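Local coordinates for protein 3-dehydroshikimate dehydratase (Pseudomonas putida, PDB 5HMQ) that catalyses the dehydration of 3-dehydroshikimate to protocatechuate, using a divalent metal ion, in the quinate and shikimate degradation pathways, at residues Glu267-Arg271 with Val285-Pro289; Gly386-Arg390 with Pro401-Ala405; Leu570-Leu576 with Phe587-Thr591. All coordinates share one frame. Residues are numbered along the deposited sequence.

How the interactions relate
The contacts follow one another along the chain; none nests in or crosses another. Interaction 1 folds the chain back along helix 252-276, enclosing 13 residues (five of helix, then loop), on the way from the TIM barrel to strand 295-304. Interaction 2 closes a 10-residue loop in the first VOC module by pairing strand 402-404 with 388-389, the strand outermost in this chain. Interaction 3, in the second VOC module beside a magnesium site, joins helix 564-572 and the strand after it to strand 585-590. It closes a 10-residue connection: the rest of two hairpin strands and their turn. Between centres, interactions 1-2, 1-3 and 2-3 are about 23, 47 and 39 Å apart.

Interaction 1: residues Glu267-Arg271 with Val285-Pro289; sequences EEQTR and VLFSP
L286 (m,t) lays its side chain over the last turns of a helix, where its CD1 is 3.6 Å from R271 CA and 3.6 Å from R271 CB. Residues 267-271 are regular helix, and R271 N bonds to E267 O at 2.8 Å. Residues 285-289 are non-regular but extended from L286 on (phi/psi -96/133 at L286, -46/129 at F287). The closest CA pairs are E267 with L286 at 5.0 Å and E268 with F287 at 5.4 Å. E267 is m,t and points toward the loop. Its OE1 accepts F287 N at 2.8 Å (164°). Its OE2 takes a weak 2.7 Å bond from a water that also donates to V285 O at 3.0 Å, and is salt-bridged to R5. E268 CA makes a CA-H...O contact of 3.5 Å with F287 O. E268 OE2 is 3.2 Å from P289 CG and is salt-bridged to R380. F287 (t) leads away from the helix and meets F384 edge-to-face. The loop folds back on the helix it has just left, consistent with a connection between the TIM-barrel and dioxygenase-like parts. R271 NE is 3.6 Å from S288 CB and is buried without a polar partner, while R271 NH1 pairs with E275. The buried E267 carboxylate thus holds the loop directly at F287 N and through water at V285 O. L286 adds apolar packing, while E268 and R271 have charged partners outside.

Interaction 2: residues Gly386-Arg390 with Pro401-Ala405; sequences GQPFR and PAVRA
Two short strands pair antiparallel here, as the arms of a beta hairpin with a long connection, in the sheet of the first VOC module. F389 and A402 form a hydrogen-bonded pair, with CA atoms 5.2 Å apart. F389 N donates to A402 O at 2.9 Å, and A402 N to F389 O at 3.0 Å. F389 O also accepts N396 ND2. P388 faces V403 as a non-hydrogen-bonded pair, CA to CA 4.6 Å, so its lack of an N-H costs the ladder nothing. P388 CA makes a CA-H...O contact with A402 O at 3.3 Å. One step on, R404 N donates to Q387 O at 3.0 Å. The return bond runs through a water, which accepts Q387 N at 2.9 Å and donates to R404 O at 2.8 Å. Q387 is t,t; its OE1 is 3.1 Å from R404 CD, while NE2 bonds to Y40 O of the second subunit. R404 is t,t,t and its NH1 bonds weakly to P406 O. F389 (m) brings CE2 to 4.0 Å from R404 CB. Strand 402-404 lies between the strand outermost in this chain, 388-389, and strand 410-414, to which P401 and V403 bond. Helix 374-383 packs on P388 and V403, and helix 455-465 also reaches V403.

Interaction 3: residues Leu570-Leu576 with Phe587-Thr591; sequences LAYYNVL and FHVYT
L576 sits at the centre of this contact in rotamer m,t. Its CD1 is 3.7 Å from Y590 CD2, at the edge of the tyrosine ring, and its CB is 3.7 Å from H588 NE2. H588 has chi1 p and chi2 141°, which brings CD2 at the ring edge to 3.3 Å from L576 O. Y590 is m, with chi2 -79°. V575 (t) serves F587 and V589, both m. Its CG1 is 3.9 Å from F587 CB, and its CG2 is 4.0 Å from V589 CG1. L570 (m,t) adds CD2 at 4.1 Å from F587 CD1. The helix runs through Y572, and Y573 is first to leave helical phi/psi. N574 then takes left-handed phi/psi (51/40), and V575 N bonds back to L570 O at 3.1 Å, so the chain turns into extended conformation at V575. N574 OD1 accepts I548 N. L576 and H588 form an antiparallel hydrogen-bonded pair, CA to CA 5.4 Å: L576 N to H588 O is 2.9 Å, and H588 N to L576 O is 3.1 Å. This pair belongs to a beta hairpin of strands 576-579 and 585-590 in the sheet of the second VOC module, and strand 585-590 pairs on with strand 599-606. F587 CA makes a CA-H...O contact of 3.5 Å with L576 O. H588 ND1 bonds to OE2 of E601, a magnesium ligand with H445 and H523, and H588 NE2 bonds to N616. The nearest atom of the Y590 side chain lies about 4 Å from the bound magnesium ion.

Interaction 1: residues Glu267-Arg271 with Val285-Pro289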
loop_
_atom_site.group_PDB
_atom_site.type_symbol
_atom_site.label_atom_id
_atom_site.label_comp_id
_atom_site.label_asym_id
_atom_site.label_seq_id
_atom_site.Cartn_x
_atom_site.Cartn_y
_atom_site.Cartn_z
ATOM N N GLU C 267 -17.510 16.832 -11.557
ATOM C CA GLU C 267 -18.210 17.656 -12.537
ATOM C C GLU C 267 -19.704 17.351 -12.557
ATOM O O GLU C 267 -20.528 18.272 -12.600
ATOM C CB GLU C 267 -17.606 17.448 -13.925
ATOM C CG GLU C 267 -16.249 18.103 -14.113
ATOM C CD GLU C 267 -15.704 17.916 -15.512
ATOM O OE1 GLU C 267 -16.476 17.493 -16.400
ATOM O OE2 GLU C 267 -14.506 18.195 -15.725
ATOM N N GLU C 268 -20.071 16.066 -12.524
ATOM C CA GLU C 268 -21.482 15.702 -12.536
ATOM C C GLU C 268 -22.183 16.198 -11.276
ATOM O O GLU C 268 -23.264 16.797 -11.343
ATOM C CB GLU C 268 -21.630 14.187 -12.675
ATOM C CG GLU C 268 -23.033 13.705 -12.352
ATOM C CD GLU C 268 -23.112 12.187 -12.286
ATOM O OE1 GLU C 268 -22.455 11.600 -11.410
ATOM O OE2 GLU C 268 -23.807 11.591 -13.119
ATOM N N GLN C 269 -21.573 15.959 -10.114
ATOM C CA GLN C 269 -22.163 16.422 -8.864
ATOM C C GLN C 269 -22.214 17.935 -8.806
ATOM O O GLN C 269 -23.150 18.504 -8.233
ATOM C CB GLN C 269 -21.382 15.881 -7.663
ATOM C CG GLN C 269 -21.406 14.377 -7.543
ATOM C CD GLN C 269 -22.819 13.840 -7.471
ATOM O OE1 GLN C 269 -23.260 13.096 -8.347
ATOM N NE2 GLN C 269 -23.541 14.220 -6.426
ATOM N N THR C 270 -21.229 18.608 -9.397
ATOM C CA THR C 270 -21.306 20.059 -9.432
ATOM C C THR C 270 -22.422 20.506 -10.366
ATOM O O THR C 270 -23.235 21.358 -9.989
ATOM C CB THR C 270 -19.960 20.649 -9.856
ATOM O OG1 THR C 270 -18.943 20.241 -8.930
ATOM C CG2 THR C 270 -20.022 22.163 -9.881
ATOM N N ARG C 271 -22.567 19.842 -11.520
ATOM C CA ARG C 271 -23.641 20.198 -12.444
ATOM C C ARG C 271 -25.001 20.054 -11.778
ATOM O O ARG C 271 -25.841 20.958 -11.854
ATOM C CB ARG C 271 -23.582 19.333 -13.704
ATOM C CG ARG C 271 -24.770 19.569 -14.638
ATOM C CD ARG C 271 -24.680 18.772 -15.930
ATOM N NE ARG C 271 -24.569 17.337 -15.685
ATOM C CZ ARG C 271 -25.583 16.564 -15.305
ATOM N NH1 ARG C 271 -26.789 17.085 -15.121
ATOM N NH2 ARG C 271 -25.392 15.268 -15.106
ATOM N N VAL C 285 -19.956 21.463 -20.830
ATOM C CA VAL C 285 -18.821 21.795 -19.974
ATOM C C VAL C 285 -18.580 20.673 -18.974
ATOM O O VAL C 285 -17.484 20.107 -18.911
ATOM C CB VAL C 285 -19.036 23.132 -19.243
ATOM C CG1 VAL C 285 -17.890 23.393 -18.277
ATOM C CG2 VAL C 285 -19.164 24.272 -20.240
ATOM N N LEU C 286 -19.601 20.342 -18.190
ATOM C CA LEU C 286 -19.468 19.388 -17.096
ATOM C C LEU C 286 -19.896 17.997 -17.548
ATOM O O LEU C 286 -20.940 17.839 -18.189
ATOM C CB LEU C 286 -20.298 19.841 -15.895
ATOM C CG LEU C 286 -19.900 21.216 -15.349
ATOM C CD1 LEU C 286 -20.813 21.641 -14.212
ATOM C CD2 LEU C 286 -18.445 21.229 -14.905
ATOM N N PHE C 287 -19.070 17.000 -17.222
ATOM C CA PHE C 287 -19.373 15.599 -17.498
ATOM C C PHE C 287 -20.804 15.265 -17.094
ATOM O O PHE C 287 -21.235 15.566 -15.978
ATOM C CB PHE C 287 -18.381 14.708 -16.743
ATOM C CG PHE C 287 -18.340 13.279 -17.218
ATOM C CD1 PHE C 287 -17.991 12.973 -18.524
ATOM C CD2 PHE C 287 -18.622 12.237 -16.346
ATOM C CE1 PHE C 287 -17.940 11.659 -18.956
ATOM C CE2 PHE C 287 -18.574 10.920 -16.772
ATOM C CZ PHE C 287 -18.233 10.631 -18.081
ATOM N N SER C 288 -21.550 14.666 -18.020
ATOM C CA SER C 288 -22.965 14.348 -17.822
ATOM C C SER C 288 -23.204 12.905 -18.244
ATOM O O SER C 288 -23.752 12.641 -19.323
ATOM C CB SER C 288 -23.868 15.319 -18.586
ATOM O OG SER C 288 -23.524 15.375 -19.958
ATOM N N PRO C 289 -22.801 11.944 -17.419
ATOM C CA PRO C 289 -22.984 10.534 -17.769
ATOM C C PRO C 289 -24.415 10.100 -17.507
ATOM O O PRO C 289 -25.198 10.853 -16.909
ATOM C CB PRO C 289 -21.997 9.821 -16.835
ATOM C CG PRO C 289 -21.991 10.676 -15.617
ATOM C CD PRO C 289 -22.171 12.103 -16.096
HETATM O O HOH W 1 -14.902 20.287 -17.459
#

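Interaction 2: residues Gly386-Arg390 with Pro401-Ala405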
loop_
_atom_site.group_PDB
_atom_site.type_symbol
_atom_site.label_atom_id
_atom_site.label_comp_id
_atom_site.label_asym_id
_atom_site.label_seq_id
_atom_site.Cartn_x
_atom_site.Cartn_y
_atom_site.Cartn_z
ATOM N N GLY C 386 -14.993 2.126 -15.886
ATOM C CA GLY C 386 -14.875 0.788 -15.357
ATOM C C GLY C 386 -14.705 -0.195 -16.493
ATOM O O GLY C 386 -14.912 0.131 -17.659
ATOM N N GLN C 387 -14.313 -1.418 -16.151
ATOM C CA GLN C 387 -14.096 -2.417 -17.183
ATOM C C GLN C 387 -15.330 -3.292 -17.310
ATOM O O GLN C 387 -15.603 -4.097 -16.405
ATOM C CB GLN C 387 -12.871 -3.273 -16.875
ATOM C CG GLN C 387 -12.612 -4.328 -17.942
ATOM C CD GLN C 387 -11.350 -5.128 -17.696
ATOM O OE1 GLN C 387 -10.802 -5.123 -16.595
ATOM N NE2 GLN C 387 -10.884 -5.827 -18.724
ATOM N N PRO C 388 -16.097 -3.184 -18.390
ATOM C CA PRO C 388 -17.254 -4.056 -18.571
ATOM C C PRO C 388 -16.890 -5.329 -19.320
ATOM O O PRO C 388 -15.909 -5.396 -20.063
ATOM C CB PRO C 388 -18.203 -3.189 -19.407
ATOM C CG PRO C 388 -17.268 -2.401 -20.272
ATOM C CD PRO C 388 -16.008 -2.169 -19.455
ATOM N N PHE C 389 -17.706 -6.352 -19.093
ATOM C CA PHE C 389 -17.647 -7.598 -19.846
ATOM C C PHE C 389 -19.064 -7.915 -20.295
ATOM O O PHE C 389 -19.935 -8.181 -19.460
ATOM C CB PHE C 389 -17.082 -8.747 -19.010
ATOM C CG PHE C 389 -15.657 -8.553 -18.586
ATOM C CD1 PHE C 389 -14.621 -8.697 -19.493
ATOM C CD2 PHE C 389 -15.354 -8.247 -17.270
ATOM C CE1 PHE C 389 -13.308 -8.526 -19.095
ATOM C CE2 PHE C 389 -14.045 -8.076 -16.866
ATOM C CZ PHE C 389 -13.020 -8.216 -17.781
ATOM N N ARG C 390 -19.304 -7.872 -21.601
ATOM C CA ARG C 390 -20.552 -8.411 -22.107
ATOM C C ARG C 390 -20.628 -9.895 -21.777
ATOM O O ARG C 390 -19.613 -10.553 -21.537
ATOM C CB ARG C 390 -20.665 -8.180 -23.607
ATOM C CG ARG C 390 -20.834 -6.712 -23.961
ATOM C CD ARG C 390 -22.299 -6.346 -24.148
ATOM N NE ARG C 390 -22.456 -5.384 -25.209
ATOM C CZ ARG C 390 -22.705 -5.747 -26.469
ATOM N NH1 ARG C 390 -22.810 -7.036 -26.814
ATOM N NH2 ARG C 390 -22.841 -4.808 -27.410
ATOM N N PRO C 401 -24.629 -8.404 -18.579
ATOM C CA PRO C 401 -23.337 -7.715 -18.503
ATOM C C PRO C 401 -22.787 -7.708 -17.084
ATOM O O PRO C 401 -23.513 -7.851 -16.098
ATOM C CB PRO C 401 -23.656 -6.294 -18.984
ATOM C CG PRO C 401 -25.127 -6.142 -18.796
ATOM C CD PRO C 401 -25.715 -7.502 -19.001
ATOM N N ALA C 402 -21.466 -7.550 -16.996
ATOM C CA ALA C 402 -20.760 -7.525 -15.725
ATOM C C ALA C 402 -19.790 -6.353 -15.689
ATOM O O ALA C 402 -19.260 -5.932 -16.722
ATOM C CB ALA C 402 -20.003 -8.838 -15.477
ATOM N N VAL C 403 -19.572 -5.820 -14.489
ATOM C CA VAL C 403 -18.603 -4.758 -14.247
ATOM C C VAL C 403 -17.537 -5.291 -13.299
ATOM O O VAL C 403 -17.863 -5.923 -12.286
ATOM C CB VAL C 403 -19.271 -3.496 -13.670
ATOM C CG1 VAL C 403 -18.224 -2.436 -13.356
ATOM C CG2 VAL C 403 -20.308 -2.959 -14.639
ATOM N N ARG C 404 -16.272 -5.047 -13.630
ATOM C CA ARG C 404 -15.166 -5.541 -12.822
ATOM C C ARG C 404 -14.969 -4.633 -11.611
ATOM O O ARG C 404 -14.867 -3.410 -11.751
ATOM C CB ARG C 404 -13.891 -5.615 -13.664
ATOM C CG ARG C 404 -12.665 -6.225 -12.976
ATOM C CD ARG C 404 -11.367 -5.724 -13.606
ATOM N NE ARG C 404 -10.177 -6.395 -13.080
ATOM C CZ ARG C 404 -9.422 -5.965 -12.076
ATOM N NH1 ARG C 404 -9.716 -4.835 -11.448
ATOM N NH2 ARG C 404 -8.362 -6.674 -11.703
ATOM N N ALA C 405 -14.918 -5.233 -10.428
ATOM C CA ALA C 405 -14.629 -4.516 -9.196
ATOM C C ALA C 405 -13.118 -4.338 -9.058
ATOM O O ALA C 405 -12.353 -4.992 -9.769
ATOM C CB ALA C 405 -15.203 -5.284 -8.007
HETATM O O HOH W 2 -13.567 -1.511 -13.319
#

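Interaction 3: residues Leu570-Leu576 with Phe587-Thr591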
loop_
_atom_site.group_PDB
_atom_site.type_symbol
_atom_site.label_atom_id
_atom_site.label_comp_id
_atom_site.label_asym_id
_atom_site.label_seq_id
_atom_site.Cartn_x
_atom_site.Cartn_y
_atom_site.Cartn_z
ATOM N N LEU C 570 -33.017 -12.927 26.190
ATOM C CA LEU C 570 -31.891 -12.475 25.383
ATOM C C LEU C 570 -30.592 -13.119 25.844
ATOM O O LEU C 570 -29.764 -13.522 25.022
ATOM C CB LEU C 570 -31.782 -10.950 25.442
ATOM C CG LEU C 570 -32.977 -10.187 24.869
ATOM C CD1 LEU C 570 -32.958 -8.756 25.375
ATOM C CD2 LEU C 570 -32.920 -10.208 23.342
ATOM N N ALA C 571 -30.395 -13.222 27.157
ATOM C CA ALA C 571 -29.179 -13.845 27.672
ATOM C C ALA C 571 -29.141 -15.329 27.328
ATOM O O ALA C 571 -28.073 -15.882 27.037
ATOM C CB ALA C 571 -29.085 -13.634 29.186
ATOM N N TYR C 572 -30.297 -15.998 27.368
ATOM C CA TYR C 572 -30.333 -17.415 27.024
ATOM C C TYR C 572 -30.129 -17.641 25.533
ATOM O O TYR C 572 -29.547 -18.656 25.138
ATOM C CB TYR C 572 -31.652 -18.050 27.457
ATOM C CG TYR C 572 -31.593 -19.561 27.421
ATOM C CD1 TYR C 572 -30.950 -20.273 28.425
ATOM C CD2 TYR C 572 -32.123 -20.270 26.350
ATOM C CE1 TYR C 572 -30.878 -21.653 28.385
ATOM C CE2 TYR C 572 -32.051 -21.650 26.301
ATOM C CZ TYR C 572 -31.427 -22.336 27.321
ATOM O OH TYR C 572 -31.349 -23.709 27.278
ATOM N N TYR C 573 -30.583 -16.711 24.692
ATOM C CA TYR C 573 -30.466 -16.849 23.248
ATOM C C TYR C 573 -29.238 -16.142 22.687
ATOM O O TYR C 573 -29.093 -16.060 21.463
ATOM C CB TYR C 573 -31.723 -16.305 22.558
ATOM C CG TYR C 573 -32.973 -17.149 22.708
ATOM C CD1 TYR C 573 -33.733 -17.105 23.870
ATOM C CD2 TYR C 573 -33.409 -17.968 21.673
ATOM C CE1 TYR C 573 -34.877 -17.864 24.009
ATOM C CE2 TYR C 573 -34.555 -18.732 21.802
ATOM C CZ TYR C 573 -35.285 -18.675 22.975
ATOM O OH TYR C 573 -36.427 -19.430 23.114
ATOM N N ASN C 574 -28.356 -15.639 23.554
ATOM C CA ASN C 574 -27.112 -14.988 23.140
ATOM C C ASN C 574 -27.371 -13.906 22.094
ATOM O O ASN C 574 -26.612 -13.739 21.137
ATOM C CB ASN C 574 -26.099 -16.013 22.628
ATOM C CG ASN C 574 -25.610 -16.945 23.722
ATOM O OD1 ASN C 574 -24.972 -16.514 24.682
ATOM N ND2 ASN C 574 -25.907 -18.231 23.579
ATOM N N VAL C 575 -28.455 -13.160 22.279
ATOM C CA VAL C 575 -28.826 -12.091 21.359
ATOM C C VAL C 575 -28.183 -10.792 21.824
ATOM O O VAL C 575 -28.217 -10.460 23.016
ATOM C CB VAL C 575 -30.355 -11.951 21.267
ATOM C CG1 VAL C 575 -30.731 -10.783 20.364
ATOM C CG2 VAL C 575 -30.973 -13.238 20.751
ATOM N N LEU C 576 -27.604 -10.055 20.881
ATOM C CA LEU C 576 -27.023 -8.744 21.128
ATOM C C LEU C 576 -28.043 -7.661 20.798
ATOM O O LEU C 576 -28.935 -7.856 19.969
ATOM C CB LEU C 576 -25.751 -8.563 20.299
ATOM C CG LEU C 576 -24.645 -9.565 20.638
ATOM C CD1 LEU C 576 -23.634 -9.656 19.518
ATOM C CD2 LEU C 576 -23.955 -9.173 21.929
ATOM N N PHE C 587 -31.939 -6.330 17.192
ATOM C CA PHE C 587 -31.619 -7.629 17.768
ATOM C C PHE C 587 -30.827 -8.400 16.725
ATOM O O PHE C 587 -31.331 -8.656 15.627
ATOM C CB PHE C 587 -32.882 -8.398 18.158
ATOM C CG PHE C 587 -33.840 -7.611 19.007
ATOM C CD1 PHE C 587 -33.634 -7.483 20.370
ATOM C CD2 PHE C 587 -34.942 -6.995 18.440
ATOM C CE1 PHE C 587 -34.516 -6.761 21.156
ATOM C CE2 PHE C 587 -35.825 -6.269 19.221
ATOM C CZ PHE C 587 -35.612 -6.153 20.578
ATOM N N HIS C 588 -29.592 -8.761 17.059
ATOM C CA HIS C 588 -28.736 -9.415 16.086
ATOM C C HIS C 588 -27.798 -10.389 16.784
ATOM O O HIS C 588 -27.466 -10.223 17.961
ATOM C CB HIS C 588 -27.944 -8.390 15.258
ATOM C CG HIS C 588 -27.065 -7.485 16.069
ATOM N ND1 HIS C 588 -25.812 -7.097 15.648
ATOM C CD2 HIS C 588 -27.262 -6.883 17.266
ATOM C CE1 HIS C 588 -25.271 -6.300 16.551
ATOM N NE2 HIS C 588 -26.129 -6.154 17.544
ATOM N N VAL C 589 -27.392 -11.420 16.041
ATOM C CA VAL C 589 -26.443 -12.423 16.502
ATOM C C VAL C 589 -25.417 -12.662 15.403
ATOM O O VAL C 589 -25.656 -12.384 14.225
ATOM C CB VAL C 589 -27.125 -13.753 16.891
ATOM C CG1 VAL C 589 -28.053 -13.552 18.075
ATOM C CG2 VAL C 589 -27.878 -14.334 15.700
ATOM N N TYR C 590 -24.263 -13.188 15.803
ATOM C CA TYR C 590 -23.181 -13.484 14.878
ATOM C C TYR C 590 -22.791 -14.953 14.964
ATOM O O TYR C 590 -22.872 -15.573 16.028
ATOM C CB TYR C 590 -21.949 -12.615 15.164
ATOM C CG TYR C 590 -22.183 -11.128 15.015
ATOM C CD1 TYR C 590 -22.197 -10.535 13.761
ATOM C CD2 TYR C 590 -22.373 -10.317 16.125
ATOM C CE1 TYR C 590 -22.399 -9.179 13.613
ATOM C CE2 TYR C 590 -22.579 -8.954 15.986
ATOM C CZ TYR C 590 -22.591 -8.394 14.725
ATOM O OH TYR C 590 -22.794 -7.041 14.571
ATOM N N THR C 591 -22.365 -15.502 13.831
ATOM C CA THR C 591 -21.732 -16.809 13.805
ATOM C C THR C 591 -20.220 -16.659 13.937
ATOM O O THR C 591 -19.662 -15.571 13.783
ATOM C CB THR C 591 -22.066 -17.556 12.511
ATOM O OG1 THR C 591 -21.278 -17.025 11.436
ATOM C CG2 THR C 591 -23.535 -17.406 12.168
#